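Local coordinates for enoyl-CoA hydratase/isomerase (Mycobacterium abscessus, PDB 3QXZ), which probably catalyses the hydration of enoyl-CoA thioesters or the isomerisation of their double bond, at residues A93-R98 with A117-I122; A103-H108 with G129-P134; G113-L118 with A141-A146; P151-T156 with T177-R182. All blocks are in the same frame, centred on the assembly; numbering follows the deposited sequence. Where two conformers were deposited one is given.

Contact 1 (A93-R98 with A117-I122); sequences AAFELR and ALHADI
H119 meets A93, A94 and F95 at the turn that leads out of helix 112-117, a type I turn spanning A117 to A120. It has more of its surface covered than any other residue here. Its chi1 of -68° sets CG beside the backbone N, on the side of A93 to F95. Atom CE2 of F95 stands 3.9 Å above the ring plane of H119, displaced toward the rim. The two rings make a T-shaped pair in which phenylalanine offers its edge and histidine its face, with the planes at 80° and the centroids 5.4 Å apart. F95 reaches this place from the crowded position between its backbone N and carbonyl carbon (chi1 62°). A93 CB comes to 3.6 Å from H119 ND1. The polar link between the segments is a water, which accepts from A94 N at 2.9 Å and lies 2.6 Å from H119 ND1, in the plane of the imidazole. At the other nitrogen of that ring, NE2 is hydrogen-bonded to A144 O. On the backbone side, H119 O lies at the edge of the F95 ring and 3.6 Å from A94 CB; it approaches F95 N as well, but the angle is too poor for a bond. Beyond H119, A120 turns its CB away, and the carboxylate of D121 is taken up by K213, W217 and the backbone N of V101. A buried imidazole is thus held at both nitrogens while an aromatic edge covers part of one face, which should leave it little freedom to rotate.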
loop_
_atom_site.group_PDB
_atom_site.type_symbol
_atom_site.label_atom_id
_atom_site.label_comp_id
_atom_site.label_asym_id
_atom_site.label_seq_id
_atom_site.Cartn_x
_atom_site.Cartn_y
_atom_site.Cartn_z
ATOM N N ALA A 93 13.822 -7.243 15.024
ATOM C CA ALA A 93 13.281 -5.998 14.450
ATOM C C ALA A 93 12.073 -5.604 15.302
ATOM O O ALA A 93 11.402 -6.452 15.897
ATOM C CB ALA A 93 12.851 -6.218 13.032
ATOM N N ALA A 94 11.771 -4.316 15.345
ATOM C CA ALA A 94 10.646 -3.839 16.148
ATOM C C ALA A 94 9.337 -4.542 15.762
ATOM O O ALA A 94 8.503 -4.823 16.644
ATOM C CB ALA A 94 10.520 -2.329 16.026
ATOM N N PHE A 95 9.157 -4.826 14.465
ATOM C CA PHE A 95 7.907 -5.432 13.988
ATOM C C PHE A 95 7.777 -6.928 14.351
ATOM O O PHE A 95 6.732 -7.517 14.071
ATOM C CB PHE A 95 7.697 -5.184 12.471
ATOM C CG PHE A 95 8.756 -5.778 11.612
ATOM C CD1 PHE A 95 8.764 -7.145 11.327
ATOM C CD2 PHE A 95 9.760 -4.969 11.081
ATOM C CE1 PHE A 95 9.783 -7.714 10.543
ATOM C CE2 PHE A 95 10.775 -5.519 10.288
ATOM C CZ PHE A 95 10.792 -6.876 10.022
ATOM N N GLU A 96 8.806 -7.513 14.972
ATOM C CA GLU A 96 8.748 -8.896 15.440
ATOM C C GLU A 96 8.261 -8.988 16.880
ATOM O O GLU A 96 8.005 -10.091 17.379
ATOM C CB GLU A 96 10.136 -9.553 15.318
ATOM C CG GLU A 96 10.501 -9.823 13.859
ATOM C CD GLU A 96 11.928 -10.294 13.594
ATOM O OE1 GLU A 96 12.857 -9.945 14.329
ATOM O OE2 GLU A 96 12.125 -10.989 12.571
ATOM N N LEU A 97 8.141 -7.847 17.559
ATOM C CA LEU A 97 7.806 -7.827 18.999
ATOM C C LEU A 97 6.304 -7.931 19.256
ATOM O O LEU A 97 5.490 -7.627 18.381
ATOM C CB LEU A 97 8.309 -6.525 19.638
ATOM C CG LEU A 97 9.780 -6.165 19.405
ATOM C CD1 LEU A 97 10.110 -4.880 20.162
ATOM C CD2 LEU A 97 10.735 -7.317 19.752
ATOM N N ARG A 98 5.940 -8.330 20.473
ATOM C CA ARG A 98 4.541 -8.244 20.903
ATOM C C ARG A 98 4.181 -6.812 21.326
ATOM O O ARG A 98 3.015 -6.422 21.282
ATOM C CB ARG A 98 4.301 -9.221 22.054
ATOM C CG ARG A 98 4.597 -10.664 21.680
ATOM C CD ARG A 98 4.579 -11.597 22.880
ATOM N NE ARG A 98 5.446 -11.130 23.962
ATOM C CZ ARG A 98 6.741 -11.412 24.064
ATOM N NH1 ARG A 98 7.340 -12.164 23.151
ATOM N NH2 ARG A 98 7.443 -10.938 25.084
ATOM N N ALA A 117 14.046 3.183 11.458
ATOM C CA ALA A 117 12.785 3.821 11.857
ATOM C C ALA A 117 11.590 3.171 11.173
ATOM O O ALA A 117 10.488 3.111 11.759
ATOM C CB ALA A 117 12.826 5.310 11.566
ATOM N N LEU A 118 11.812 2.651 9.961
ATOM C CA LEU A 118 10.739 1.959 9.235
ATOM C C LEU A 118 10.314 0.653 9.903
ATOM O O LEU A 118 9.296 0.088 9.518
ATOM C CB LEU A 118 11.121 1.698 7.781
ATOM C CG LEU A 118 11.404 2.914 6.906
ATOM C CD1 LEU A 118 11.749 2.419 5.494
ATOM C CD2 LEU A 118 10.242 3.936 6.863
ATOM N N HIS A 119 11.060 0.158 10.903
ATOM C CA HIS A 119 10.622 -1.061 11.603
ATOM C C HIS A 119 9.495 -0.770 12.579
ATOM O O HIS A 119 8.788 -1.702 12.980
ATOM C CB HIS A 119 11.760 -1.690 12.397
ATOM C CG HIS A 119 12.853 -2.257 11.559
ATOM N ND1 HIS A 119 13.934 -2.892 12.119
ATOM C CD2 HIS A 119 13.031 -2.294 10.219
ATOM C CE1 HIS A 119 14.738 -3.306 11.151
ATOM N NE2 HIS A 119 14.218 -2.950 9.992
ATOM N N ALA A 120 9.357 0.484 13.017
ATOM C CA ALA A 120 8.360 0.828 14.032
ATOM C C ALA A 120 6.935 0.712 13.476
ATOM O O ALA A 120 6.705 0.815 12.262
ATOM C CB ALA A 120 8.595 2.247 14.575
ATOM N N ASP A 121 5.972 0.491 14.368
ATOM C CA ASP A 121 4.566 0.450 13.946
ATOM C C ASP A 121 4.082 1.797 13.443
ATOM O O ASP A 121 3.310 1.883 12.479
ATOM C CB ASP A 121 3.709 -0.002 15.124
ATOM C CG ASP A 121 4.128 -1.339 15.655
ATOM O OD1 ASP A 121 4.218 -2.289 14.839
ATOM O OD2 ASP A 121 4.386 -1.450 16.875
ATOM N N ILE A 122 4.537 2.838 14.127
ATOM C CA ILE A 122 4.007 4.192 13.970
ATOM C C ILE A 122 5.203 5.148 13.954
ATOM O O ILE A 122 6.158 4.970 14.723
ATOM C CB ILE A 122 3.064 4.512 15.150
ATOM C CG1 ILE A 122 1.838 3.574 15.130
ATOM C CG2 ILE A 122 2.661 6.025 15.178
ATOM C CD1 ILE A 122 1.080 3.452 16.498
HETATM O O HOH W 1 14.198 -2.807 14.676
#

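Contact 2 (A103-H108 with G129-P134); sequences AAVNGH and GRYAIP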
loop_
_atom_site.group_PDB
_atom_site.type_symbol
_atom_site.label_atom_id
_atom_site.label_comp_id
_atom_site.label_asym_id
_atom_site.label_seq_id
_atom_site.Cartn_x
_atom_site.Cartn_y
_atom_site.Cartn_z
ATOM N N ALA A 103 8.204 5.303 16.706
ATOM C CA ALA A 103 9.420 6.070 16.430
ATOM C C ALA A 103 9.083 7.546 16.433
ATOM O O ALA A 103 8.305 8.042 15.574
ATOM C CB ALA A 103 10.049 5.630 15.111
ATOM N N ALA A 104 9.620 8.233 17.438
ATOM C CA ALA A 104 9.513 9.685 17.553
ATOM C C ALA A 104 10.724 10.264 16.834
ATOM O O ALA A 104 11.803 10.446 17.420
ATOM C CB ALA A 104 9.472 10.097 19.042
ATOM N N VAL A 105 10.548 10.455 15.524
ATOM C CA VAL A 105 11.636 10.864 14.635
ATOM C C VAL A 105 11.750 12.387 14.718
ATOM O O VAL A 105 11.142 13.139 13.955
ATOM C CB VAL A 105 11.427 10.339 13.198
ATOM C CG1 VAL A 105 12.613 10.673 12.342
ATOM C CG2 VAL A 105 11.218 8.808 13.211
ATOM N N ASN A 106 12.509 12.815 15.723
ATOM C CA ASN A 106 12.580 14.219 16.140
ATOM C C ASN A 106 13.452 15.102 15.262
ATOM O O ASN A 106 13.559 16.301 15.502
ATOM C CB ASN A 106 13.094 14.292 17.580
ATOM C CG ASN A 106 14.412 13.595 17.735
ATOM O OD1 ASN A 106 14.482 12.371 17.631
ATOM N ND2 ASN A 106 15.506 14.372 17.923
ATOM N N GLY A 107 14.108 14.508 14.270
ATOM C CA GLY A 107 14.979 15.248 13.365
ATOM C C GLY A 107 15.581 14.297 12.353
ATOM O O GLY A 107 15.034 13.210 12.119
ATOM N N HIS A 108 16.709 14.680 11.762
ATOM C CA HIS A 108 17.281 13.958 10.613
ATOM C C HIS A 108 17.327 12.468 10.817
ATOM O O HIS A 108 17.768 11.986 11.863
ATOM C CB HIS A 108 18.707 14.436 10.331
ATOM C CG HIS A 108 18.841 15.924 10.283
ATOM N ND1 HIS A 108 17.982 16.722 9.564
ATOM C CD2 HIS A 108 19.731 16.758 10.873
ATOM C CE1 HIS A 108 18.351 17.987 9.688
ATOM N NE2 HIS A 108 19.407 18.033 10.483
ATOM N N GLY A 129 13.226 18.091 9.624
ATOM C CA GLY A 129 14.238 17.050 9.407
ATOM C C GLY A 129 14.573 16.775 7.946
ATOM O O GLY A 129 13.733 16.960 7.064
ATOM N N ARG A 130 15.807 16.341 7.721
ATOM C CA ARG A 130 16.206 15.771 6.441
ATOM C C ARG A 130 16.036 14.247 6.511
ATOM O O ARG A 130 16.522 13.607 7.444
ATOM C CB ARG A 130 17.656 16.105 6.063
ATOM C CG ARG A 130 17.988 15.594 4.636
ATOM C CD ARG A 130 19.449 15.730 4.200
ATOM N NE ARG A 130 19.759 14.708 3.183
ATOM C CZ ARG A 130 20.798 13.875 3.225
ATOM N NH1 ARG A 130 21.684 13.954 4.214
ATOM N NH2 ARG A 130 20.963 12.969 2.263
ATOM N N TYR A 131 15.373 13.691 5.502
ATOM C CA TYR A 131 15.068 12.248 5.434
ATOM C C TYR A 131 15.508 11.707 4.092
ATOM O O TYR A 131 15.223 12.309 3.062
ATOM C CB TYR A 131 13.560 12.024 5.630
ATOM C CG TYR A 131 13.095 12.646 6.924
ATOM C CD1 TYR A 131 13.595 12.190 8.151
ATOM C CD2 TYR A 131 12.238 13.752 6.919
ATOM C CE1 TYR A 131 13.233 12.800 9.345
ATOM C CE2 TYR A 131 11.865 14.369 8.103
ATOM C CZ TYR A 131 12.360 13.877 9.310
ATOM O OH TYR A 131 12.005 14.487 10.505
ATOM N N ALA A 132 16.225 10.579 4.084
ATOM C CA ALA A 132 16.676 9.986 2.819
ATOM C C ALA A 132 17.132 8.583 3.097
ATOM O O ALA A 132 17.550 8.262 4.226
ATOM C CB ALA A 132 17.842 10.786 2.192
ATOM N N ILE A 133 17.129 7.770 2.037
ATOM C CA ILE A 133 17.713 6.418 2.052
ATOM C C ILE A 133 18.705 6.420 0.882
ATOM O O ILE A 133 18.394 5.925 -0.195
ATOM C CB ILE A 133 16.620 5.333 1.917
ATOM C CG1 ILE A 133 15.574 5.497 3.022
ATOM C CG2 ILE A 133 17.216 3.941 1.970
ATOM C CD1 ILE A 133 14.282 4.673 2.777
ATOM N N PRO A 134 19.906 7.013 1.094
ATOM C CA PRO A 134 20.762 7.324 -0.053
ATOM C C PRO A 134 21.846 6.302 -0.328
ATOM O O PRO A 134 22.777 6.607 -1.076
ATOM C CB PRO A 134 21.383 8.654 0.361
ATOM C CG PRO A 134 21.603 8.487 1.846
ATOM C CD PRO A 134 20.425 7.629 2.335
#
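H108 receives the backbone N-H of R130 on its ring nitrogen ND1, a 2.9 Å bond that is nearly straight (168°) and lies almost in the imidazole plane (4° out of it). The ring therefore acts here as an acceptor for the main chain, much as a carbonyl oxygen would in a sheet. R130 CB packs 3.6 Å from the same ND1, with the two side chains set roughly square to one another. The arginine chain then runs extended from CG to NE, away from H108, and NE is bonded to S168 OG. Beside the ring bond, H108 CA sends a CH...O contact to R130 O at 3.3 Å. The contact belongs to the small parallel sheet of strands 108-110 and 131-132: the chain leaves strand 101-105 through an inverse gamma turn centred on V105 and passes G107 before entering strand 108-110. Y131, on the other strand of that pair, brings its ring back toward the turn. Its CE1 lies 3.3 Å from G107 O and 3.7 Å from V105 CG1, the valine branch anti to its own backbone N. The valine and tyrosine side chains pass alongside one another, running in opposite senses. Atom C of G129 sits 3.6 Å above one face of the Y131 ring, toward the rim; without a side chain, G129 leaves room for the nearby hydroxyl. The hydroxyl of this buried tyrosine is hydrogen-bonded to A126 O on strand 122-126, while M114 of helix 112-117 touches the tyrosine as well.

Contact 3 (G113-L118 with A141-A146); sequences GMTLAL and APDALA
T115 projects from helix 112-117 into the turn D143-A146, and each atom of its side chain finds a partner there. CB rests 3.3 Å from D143 O. From CB, the branch OG1 points between the backbone N and the carbonyl carbon (chi1 66°) and donates to D143 OD1 at 2.8 Å, meeting that oxygen nearly along its C-O axis; T115 and D143 stand roughly perpendicular. OG1 also touches A144 CB at 3.5 Å. The other branch, CG2, lies against A146 CB at 3.6 Å. One residue on, L116 CD2 meets A144 CB at 4.0 Å. The turn is of type I', with L145 as N-cap of helix 146-149, and E233 of the third subunit accepts a bond from L145 N. In crotonases the glycine-rich stretch at the start of a helix such as 112-117 borders the active site, so this contact probably lies beside it. A water donates to T115 O and to A144 O, both at 2.8 Å. Each of its protons is thus used, and the threonine proton is committed to D143, whose OD2 is held by Q135; the carboxylate's orientation is thereby set from two directions.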
loop_
_atom_site.group_PDB
_atom_site.type_symbol
_atom_site.label_atom_id
_atom_site.label_comp_id
_atom_site.label_asym_id
_atom_site.label_seq_id
_atom_site.Cartn_x
_atom_site.Cartn_y
_atom_site.Cartn_z
ATOM N N GLY A 113 19.544 5.105 9.597
ATOM C CA GLY A 113 18.715 5.862 10.544
ATOM C C GLY A 113 17.246 5.838 10.144
ATOM O O GLY A 113 16.357 5.699 11.000
ATOM N N MET A 114 16.993 5.990 8.841
ATOM C CA MET A 114 15.631 5.891 8.351
ATOM C C MET A 114 15.152 4.437 8.242
ATOM O O MET A 114 14.014 4.131 8.627
ATOM C CB MET A 114 15.480 6.605 7.010
ATOM C CG MET A 114 14.084 6.451 6.375
ATOM S SD MET A 114 12.679 6.989 7.398
ATOM C CE MET A 114 12.976 8.741 7.295
ATOM N N THR A 115 15.987 3.535 7.718
ATOM C CA THR A 115 15.479 2.161 7.520
ATOM C C THR A 115 15.170 1.464 8.848
ATOM O O THR A 115 14.199 0.717 8.908
ATOM C CB THR A 115 16.376 1.311 6.612
ATOM O OG1 THR A 115 17.623 1.114 7.280
ATOM C CG2 THR A 115 16.617 1.987 5.260
ATOM N N LEU A 116 15.929 1.754 9.908
ATOM C CA LEU A 116 15.551 1.261 11.242
ATOM C C LEU A 116 14.269 1.910 11.762
ATOM O O LEU A 116 13.481 1.254 12.461
ATOM C CB LEU A 116 16.667 1.424 12.269
ATOM C CG LEU A 116 17.815 0.483 11.998
ATOM C CD1 LEU A 116 18.935 0.848 12.914
ATOM C CD2 LEU A 116 17.449 -0.996 12.143
ATOM N N ALA A 117 14.046 3.183 11.458
ATOM C CA ALA A 117 12.785 3.821 11.857
ATOM C C ALA A 117 11.590 3.171 11.173
ATOM O O ALA A 117 10.488 3.111 11.759
ATOM C CB ALA A 117 12.826 5.310 11.566
ATOM N N LEU A 118 11.812 2.651 9.961
ATOM C CA LEU A 118 10.739 1.959 9.235
ATOM C C LEU A 118 10.314 0.653 9.903
ATOM O O LEU A 118 9.296 0.088 9.518
ATOM C CB LEU A 118 11.121 1.698 7.781
ATOM C CG LEU A 118 11.404 2.914 6.906
ATOM C CD1 LEU A 118 11.749 2.419 5.494
ATOM C CD2 LEU A 118 10.242 3.936 6.863
ATOM N N ALA A 141 23.497 -0.395 -0.874
ATOM C CA ALA A 141 22.083 -0.558 -1.216
ATOM C C ALA A 141 21.286 -0.416 0.050
ATOM O O ALA A 141 21.844 -0.437 1.141
ATOM C CB ALA A 141 21.841 -1.910 -1.865
ATOM N N PRO A 142 19.955 -0.260 -0.069
ATOM C CA PRO A 142 19.140 -0.136 1.149
ATOM C C PRO A 142 19.287 -1.378 2.024
ATOM O O PRO A 142 19.554 -2.483 1.533
ATOM C CB PRO A 142 17.700 0.007 0.601
ATOM C CG PRO A 142 17.894 0.574 -0.812
ATOM C CD PRO A 142 19.153 -0.121 -1.302
ATOM N N ASP A 143 19.132 -1.167 3.321
ATOM C CA ASP A 143 19.410 -2.170 4.333
ATOM C C ASP A 143 18.240 -2.269 5.314
ATOM O O ASP A 143 17.211 -1.587 5.181
ATOM C CB ASP A 143 20.760 -1.832 5.024
ATOM C CG ASP A 143 20.839 -0.377 5.442
ATOM O OD1 ASP A 143 19.804 0.222 5.766
ATOM O OD2 ASP A 143 21.959 0.188 5.433
ATOM N N ALA A 144 18.429 -3.143 6.296
ATOM C CA ALA A 144 17.468 -3.360 7.387
ATOM C C ALA A 144 16.044 -3.545 6.855
ATOM O O ALA A 144 15.084 -2.966 7.379
ATOM C CB ALA A 144 17.525 -2.213 8.380
ATOM N N LEU A 145 15.927 -4.359 5.808
ATOM C CA LEU A 145 14.630 -4.769 5.261
ATOM C C LEU A 145 13.852 -3.628 4.592
ATOM O O LEU A 145 12.645 -3.778 4.331
ATOM C CB LEU A 145 13.761 -5.520 6.321
ATOM C CG LEU A 145 14.037 -7.021 6.329
ATOM C CD1 LEU A 145 13.371 -7.674 7.541
ATOM C CD2 LEU A 145 13.466 -7.644 5.056
ATOM N N ALA A 146 14.517 -2.529 4.225
ATOM C CA ALA A 146 13.798 -1.460 3.531
ATOM C C ALA A 146 13.133 -1.920 2.246
ATOM O O ALA A 146 12.098 -1.366 1.845
ATOM C CB ALA A 146 14.737 -0.322 3.220
HETATM O O HOH W 2 13.202 -0.974 6.915
#

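Contact 4 (P151-T156 with T177-R182); sequences PRLVGT and TGLANR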
loop_
_atom_site.group_PDB
_atom_site.type_symbol
_atom_site.label_atom_id
_atom_site.label_comp_id
_atom_site.label_asym_id
_atom_site.label_seq_id
_atom_site.Cartn_x
_atom_site.Cartn_y
_atom_site.Cartn_z
ATOM N N PRO A 151 7.696 -0.595 0.419
ATOM C CA PRO A 151 6.508 -0.667 -0.459
ATOM C C PRO A 151 5.220 -0.955 0.325
ATOM O O PRO A 151 4.124 -0.585 -0.137
ATOM C CB PRO A 151 6.848 -1.796 -1.447
ATOM C CG PRO A 151 7.896 -2.631 -0.728
ATOM C CD PRO A 151 8.708 -1.616 0.071
ATOM N N ARG A 152 5.342 -1.576 1.497
ATOM C CA ARG A 152 4.177 -1.867 2.350
ATOM C C ARG A 152 3.665 -0.613 3.051
ATOM O O ARG A 152 2.613 -0.676 3.702
ATOM C CB ARG A 152 4.524 -2.956 3.353
ATOM C CG ARG A 152 4.477 -4.332 2.733
ATOM C CD ARG A 152 5.080 -5.433 3.649
ATOM N NE ARG A 152 4.959 -6.739 3.009
ATOM C CZ ARG A 152 5.703 -7.145 1.993
ATOM N NH1 ARG A 152 6.708 -6.396 1.540
ATOM N NH2 ARG A 152 5.460 -8.297 1.407
ATOM N N LEU A 153 4.363 0.512 2.912
ATOM C CA LEU A 153 3.905 1.807 3.413
ATOM C C LEU A 153 3.384 2.683 2.275
ATOM O O LEU A 153 2.328 3.292 2.396
ATOM C CB LEU A 153 5.066 2.528 4.107
ATOM C CG LEU A 153 5.570 1.849 5.373
ATOM C CD1 LEU A 153 6.917 2.388 5.799
ATOM C CD2 LEU A 153 4.496 2.047 6.468
ATOM N N VAL A 154 4.160 2.796 1.199
ATOM C CA VAL A 154 3.988 3.871 0.221
ATOM C C VAL A 154 3.693 3.368 -1.184
ATOM O O VAL A 154 3.486 4.190 -2.089
ATOM C CB VAL A 154 5.231 4.804 0.162
ATOM C CG1 VAL A 154 5.464 5.475 1.510
ATOM C CG2 VAL A 154 6.493 4.049 -0.313
ATOM N N GLY A 155 3.630 2.052 -1.378
ATOM C CA GLY A 155 3.438 1.491 -2.711
ATOM C C GLY A 155 4.732 1.428 -3.492
ATOM O O GLY A 155 5.757 2.008 -3.108
ATOM N N THR A 156 4.709 0.742 -4.626
ATOM C CA THR A 156 5.977 0.434 -5.279
ATOM C C THR A 156 6.656 1.618 -5.946
ATOM O O THR A 156 7.889 1.632 -6.027
ATOM C CB THR A 156 5.856 -0.679 -6.322
ATOM O OG1 THR A 156 4.947 -0.282 -7.350
ATOM C CG2 THR A 156 5.429 -1.992 -5.681
ATOM N N THR A 177 2.329 10.142 1.688
ATOM C CA THR A 177 2.521 8.863 1.002
ATOM C C THR A 177 2.269 7.631 1.867
ATOM O O THR A 177 2.162 6.541 1.331
ATOM C CB THR A 177 3.934 8.760 0.424
ATOM O OG1 THR A 177 4.895 8.883 1.476
ATOM C CG2 THR A 177 4.148 9.835 -0.645
ATOM N N GLY A 178 2.149 7.815 3.177
ATOM C CA GLY A 178 1.892 6.710 4.084
ATOM C C GLY A 178 3.102 6.188 4.832
ATOM O O GLY A 178 2.972 5.247 5.629
ATOM N N LEU A 179 4.274 6.783 4.614
ATOM C CA LEU A 179 5.477 6.365 5.344
ATOM C C LEU A 179 5.360 6.702 6.827
ATOM O O LEU A 179 5.809 5.941 7.697
ATOM C CB LEU A 179 6.713 7.036 4.722
ATOM C CG LEU A 179 8.091 6.613 5.263
ATOM C CD1 LEU A 179 9.159 6.745 4.180
ATOM C CD2 LEU A 179 8.528 7.367 6.533
ATOM N N ALA A 180 4.804 7.881 7.109
ATOM C CA ALA A 180 4.687 8.420 8.465
ATOM C C ALA A 180 3.238 8.680 8.793
ATOM O O ALA A 180 2.410 8.938 7.910
ATOM C CB ALA A 180 5.503 9.723 8.591
ATOM N N ASN A 181 2.932 8.638 10.085
ATOM C CA ASN A 181 1.582 8.854 10.570
ATOM C C ASN A 181 1.229 10.317 10.715
ATOM O O ASN A 181 0.078 10.704 10.532
ATOM C CB ASN A 181 1.382 8.109 11.898
ATOM C CG ASN A 181 1.583 6.632 11.739
ATOM O OD1 ASN A 181 2.711 6.145 11.600
ATOM N ND2 ASN A 181 0.467 5.902 11.723
ATOM N N ARG A 182 2.219 11.110 11.086
ATOM C CA ARG A 182 2.007 12.516 11.414
ATOM C C ARG A 182 3.328 13.250 11.287
ATOM O O ARG A 182 4.405 12.658 11.480
ATOM C CB ARG A 182 1.474 12.641 12.860
ATOM C CG ARG A 182 0.992 14.052 13.247
ATOM C CD ARG A 182 0.412 14.069 14.639
ATOM N NE ARG A 182 -0.250 15.349 14.879
ATOM C CZ ARG A 182 -0.705 15.748 16.063
ATOM N NH1 ARG A 182 -0.567 14.965 17.129
ATOM N NH2 ARG A 182 -1.292 16.939 16.179
HETATM O O HOH W 3 1.773 6.253 -1.414
#
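A Schellman motif closes helix 171-177 at G178, and this helix end is pressed against L153 and V154 in the first turns of helix 151-165. V154 and T177 run alongside each other in the same sense, and V154 CG1 touches T177 OG1 at 3.5 Å. That hydroxyl is turned back to its own helix, where it bonds R173 O. V154 CA directs a CH...O contact at T177 O, 3.4 Å long with 150° at the hydrogen. G178 enters the motif with a positive phi (101°), and its lack of a side chain leaves space for L153 O beside it. The reversal this glycine makes carries the chain on toward strand 182-184, an edge strand of the main sheet within this chain, and brings L179 against V154 of helix 151-165: L179 CB packs 3.8 Å from V154 CG1, and L153 CD2 lies 3.6 Å from G178 O. A water stands 2.8 Å from both V154 O and T177 O, though its two protons have to serve more acceptors than these. R123 on strand 122-126 binds L179 O through NE, and T156 of the second subunit packs on L153.

Overall arrangement
From the N terminus, the chain opens contact 1 at 93-98, contact 2 at 103-108 and contact 3 at 113-118 before any of them closes. They then close in the same order, so contact 2 crosses contacts 1 and 3, while contact 3 starts where contact 1 ends, sharing A117 and L118. Strand pairing through A103 and I122 joins contacts 1 and 2, and M114 packs on I133 to join 2 and 3. Contact 4 follows in series, closing a loop that joins the start of helix 151-165 to the end of helix 171-177. L118 bridges it to contacts 1 and 3 by touching L153 and L179. Helix 112-117 and its exit turn thus link both sheets and helix 151-165.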